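Long-range contact in uncharacterized protein (Bacteroides eggerthii, PDB 4GDZ), which is of unknown function, belongs to the DUF4251 family, and folds into a strongly curved antiparallel beta sheet with a bound magnesium ion: residues F63-N69 with Q81-T86. Sequence-based numbering, arbitrary orientation.
Sequences FVTSNTN and QVAFNT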
ATOM      1  N   PHE A  63      11.212  -7.578   5.870  1.00 54.64           N
ATOM      2  CA  PHE A  63      11.186  -9.053   5.711  1.00 53.37           C
ATOM      3  C   PHE A  63      11.174  -9.779   7.055  1.00 59.08           C
ATOM      4  O   PHE A  63      11.581  -9.219   8.061  1.00 57.76           O
ATOM      5  CB  PHE A  63      12.322  -9.547   4.838  1.00 58.90           C
ATOM      6  CG  PHE A  63      13.691  -9.097   5.283  1.00 58.14           C
ATOM      7  CD1 PHE A  63      14.363  -9.759   6.314  1.00 67.07           C
ATOM      8  CD2 PHE A  63      14.306  -8.030   4.656  1.00 58.40           C
ATOM      9  CE1 PHE A  63      15.643  -9.366   6.691  1.00 61.36           C
ATOM     10  CE2 PHE A  63      15.585  -7.634   5.032  1.00 61.23           C
ATOM     11  CZ  PHE A  63      16.228  -8.296   6.069  1.00 59.98           C
ATOM     12  N   VAL A  64      10.647 -11.007   7.059  1.00 57.24           N
ATOM     13  CA  VAL A  64      10.505 -11.829   8.266  1.00 56.34           C
ATOM     14  C   VAL A  64      10.822 -13.274   7.873  1.00 62.45           C
ATOM     15  O   VAL A  64      10.787 -13.619   6.709  1.00 57.96           O
ATOM     16  CB  VAL A  64       9.102 -11.796   8.922  1.00 54.46           C
ATOM     17  CG1 VAL A  64       8.699 -10.379   9.330  1.00 52.06           C
ATOM     18  CG2 VAL A  64       8.043 -12.488   8.042  1.00 46.86           C
ATOM     19  N   THR A  65      11.140 -14.097   8.863  1.00 63.18           N
ATOM     20  CA  THR A  65      11.366 -15.533   8.670  1.00 73.89           C
ATOM     21  C   THR A  65      10.061 -16.318   8.643  1.00 58.90           C
ATOM     22  O   THR A  65       9.309 -16.281   9.597  1.00 54.68           O
ATOM     23  CB  THR A  65      12.177 -16.086   9.859  1.00 80.61           C
ATOM     24  OG1 THR A  65      13.347 -15.280  10.028  1.00 77.81           O
ATOM     25  CG2 THR A  65      12.553 -17.551   9.655  1.00 70.02           C
ATOM     26  N   SER A  66       9.845 -17.086   7.585  1.00 59.98           N
ATOM     27  CA  SER A  66       8.674 -17.957   7.457  1.00 60.42           C
ATOM     28  C   SER A  66       8.494 -19.027   8.552  1.00 55.02           C
ATOM     29  O   SER A  66       7.363 -19.346   8.930  1.00 54.78           O
ATOM     30  CB  SER A  66       8.714 -18.639   6.083  1.00 79.51           C
ATOM     31  OG  SER A  66       7.550 -19.401   5.896  1.00 93.86           O
ATOM     32  N   ASN A  67       9.602 -19.576   9.074  1.00 54.11           N
ATOM     33  CA  ASN A  67       9.546 -20.615  10.126  1.00 55.40           C
ATOM     34  C   ASN A  67       8.688 -20.255  11.351  1.00 51.83           C
ATOM     35  O   ASN A  67       8.076 -21.126  11.985  1.00 52.47           O
ATOM     36  CB  ASN A  67      10.959 -20.986  10.639  1.00 63.12           C
ATOM     37  CG  ASN A  67      10.900 -22.081  11.717  1.00 94.40           C
ATOM     38  OD1 ASN A  67      10.363 -23.173  11.467  1.00 81.64           O
ATOM     39  ND2 ASN A  67      11.383 -21.780  12.930  1.00 73.13           N
ATOM     40  N   THR A  68       8.637 -18.965  11.700  1.00 49.23           N
ATOM     41  CA  THR A  68       7.796 -18.520  12.818  1.00 46.78           C
ATOM     42  C   THR A  68       6.806 -17.431  12.387  1.00 49.61           C
ATOM     43  O   THR A  68       6.388 -16.623  13.204  1.00 46.79           O
ATOM     44  CB  THR A  68       8.680 -17.990  13.965  1.00 48.87           C
ATOM     45  OG1 THR A  68       9.503 -16.912  13.472  1.00 51.46           O
ATOM     46  CG2 THR A  68       9.591 -19.107  14.524  1.00 52.32           C
ATOM     47  N   ASN A  69       6.405 -17.431  11.114  1.00 49.07           N
ATOM     48  CA  ASN A  69       5.429 -16.477  10.590  1.00 45.83           C
ATOM     49  C   ASN A  69       4.513 -17.159   9.567  1.00 44.68           C
ATOM     50  O   ASN A  69       4.796 -17.197   8.353  1.00 49.76           O
ATOM     51  CB  ASN A  69       6.142 -15.258   9.992  1.00 46.15           C
ATOM     52  CG  ASN A  69       6.786 -14.395  11.044  1.00 45.94           C
ATOM     53  OD1 ASN A  69       6.101 -13.648  11.753  1.00 45.26           O
ATOM     54  ND2 ASN A  69       8.110 -14.529  11.204  1.00 45.30           N
ATOM     55  N   GLN A  81       1.274 -18.545  14.088  1.00 41.90           N
ATOM     56  CA  GLN A  81       2.466 -18.111  14.771  1.00 43.30           C
ATOM     57  C   GLN A  81       3.036 -16.908  14.006  1.00 45.89           C
ATOM     58  O   GLN A  81       3.250 -16.996  12.811  1.00 47.76           O
ATOM     59  CB  GLN A  81       3.507 -19.225  14.846  1.00 43.25           C
ATOM     60  CG  GLN A  81       4.777 -18.809  15.622  1.00 47.33           C
ATOM     61  CD  GLN A  81       5.617 -19.991  16.041  1.00 51.65           C
ATOM     62  OE1 GLN A  81       6.292 -20.603  15.214  1.00 52.89           O
ATOM     63  NE2 GLN A  81       5.570 -20.332  17.335  1.00 46.34           N
ATOM     64  N   VAL A  82       3.283 -15.815  14.719  1.00 45.70           N
ATOM     65  CA  VAL A  82       3.910 -14.601  14.169  1.00 45.11           C
ATOM     66  C   VAL A  82       4.991 -14.186  15.153  1.00 44.79           C
ATOM     67  O   VAL A  82       4.763 -14.188  16.354  1.00 46.07           O
ATOM     68  CB  VAL A  82       2.885 -13.449  13.978  1.00 48.54           C
ATOM     69  CG1 VAL A  82       3.597 -12.149  13.528  1.00 48.73           C
ATOM     70  CG2 VAL A  82       1.802 -13.861  12.975  1.00 47.72           C
ATOM     71  N   ALA A  83       6.173 -13.853  14.640  1.00 42.32           N
ATOM     72  CA  ALA A  83       7.278 -13.387  15.459  1.00 46.06           C
ATOM     73  C   ALA A  83       8.276 -12.690  14.558  1.00 47.74           C
ATOM     74  O   ALA A  83       8.953 -13.335  13.747  1.00 46.57           O
ATOM     75  CB  ALA A  83       7.969 -14.510  16.250  1.00 43.98           C
ATOM     76  N   PHE A  84       8.340 -11.372  14.697  1.00 47.33           N
ATOM     77  CA  PHE A  84       9.257 -10.553  13.884  1.00 45.13           C
ATOM     78  C   PHE A  84       9.987  -9.572  14.792  1.00 48.24           C
ATOM     79  O   PHE A  84       9.440  -9.060  15.790  1.00 48.92           O
ATOM     80  CB  PHE A  84       8.529  -9.874  12.718  1.00 48.16           C
ATOM     81  CG  PHE A  84       7.372  -9.014  13.116  1.00 46.05           C
ATOM     82  CD1 PHE A  84       7.559  -7.658  13.427  1.00 45.84           C
ATOM     83  CD2 PHE A  84       6.080  -9.521  13.129  1.00 48.56           C
ATOM     84  CE1 PHE A  84       6.487  -6.867  13.758  1.00 43.33           C
ATOM     85  CE2 PHE A  84       5.003  -8.731  13.489  1.00 48.18           C
ATOM     86  CZ  PHE A  84       5.205  -7.401  13.819  1.00 49.22           C
ATOM     87  N   ASN A  85      11.247  -9.359  14.456  1.00 51.05           N
ATOM     88  CA  ASN A  85      12.104  -8.506  15.200  1.00 48.31           C
ATOM     89  C   ASN A  85      12.954  -7.832  14.102  1.00 53.25           C
ATOM     90  O   ASN A  85      13.934  -8.372  13.692  1.00 51.73           O
ATOM     91  CB  ASN A  85      12.922  -9.406  16.182  1.00 53.05           C
ATOM     92  CG  ASN A  85      14.087  -8.682  16.788  1.00 58.49           C
ATOM     93  OD1 ASN A  85      14.130  -7.481  16.742  1.00 67.05           O
ATOM     94  ND2 ASN A  85      15.020  -9.407  17.373  1.00 61.88           N
ATOM     95  N   THR A  86      12.516  -6.694  13.604  1.00 48.02           N
ATOM     96  CA  THR A  86      13.003  -6.121  12.328  1.00 51.68           C
ATOM     97  C   THR A  86      13.760  -4.813  12.552  1.00 53.68           C
ATOM     98  O   THR A  86      13.781  -4.278  13.648  1.00 49.68           O
ATOM     99  CB  THR A  86      11.851  -5.842  11.341  1.00 52.43           C
ATOM    100  OG1 THR A  86      11.100  -4.699  11.779  1.00 49.01           O
ATOM    101  CG2 THR A  86      10.888  -7.065  11.205  1.00 48.37           C
TER
HETATM  102  O   HOH W   1      11.164 -13.187  11.794  1.00 59.93           O
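Asn69 reaches across to Ala83 and uses its side-chain amide to pair with the backbone of strand 77-85. Starting at CB, chi1 of -70° sets CG anti to its own carbonyl carbon, and chi2 turns the amide so that both its polar atoms meet Ala83. Asn69 OD1 then accepts from Ala83 N at 2.9 Å along a fairly straight line (161° at the hydrogen), although that N-H comes from above the carbonyl plane and not along a lone pair. Asn69 OD1 also lies 3.4 Å from Val82 CG1 and near the plane of the Phe84 ring, at its edge. Asn69 ND2 donates twice: to Ala83 O, again at 2.9 Å, and back to Thr65 O at 2.7 Å, almost straight and within the amide plane. With three bonds on its two polar atoms, the buried amide is fixed in rotation and ties the turn at 66-67 to the neighbouring strand. Water 1 joins in by donating to Ala83 O and accepting from Thr65 N, so that Ala83 O receives two bonds.

Beside this, Asn69 CA makes a CA-H...O contact with Gln81 O. The Thr68 and Gln81 side chains pass at a slant, Gln81 OE1 coming 3.5 Å from Thr68 CA and close to the Thr68 CG2 methyl, while Gln81 NE2 is bonded to Thr98 on the next strand. At the other end, Val64 CG1 presses on Phe84 CB at 3.4 Å; the Phe84 side chain packs on Val54 and Met155.

Backbone pairing of Gln81 with Phe70 takes over just past Asn69. This is a beta hairpin of strands 61-74 and 77-85 in which the first strand bulges out through a short 3-10 turn, and an asparagine amide stands in for the interrupted backbone pairing within the antiparallel sheet.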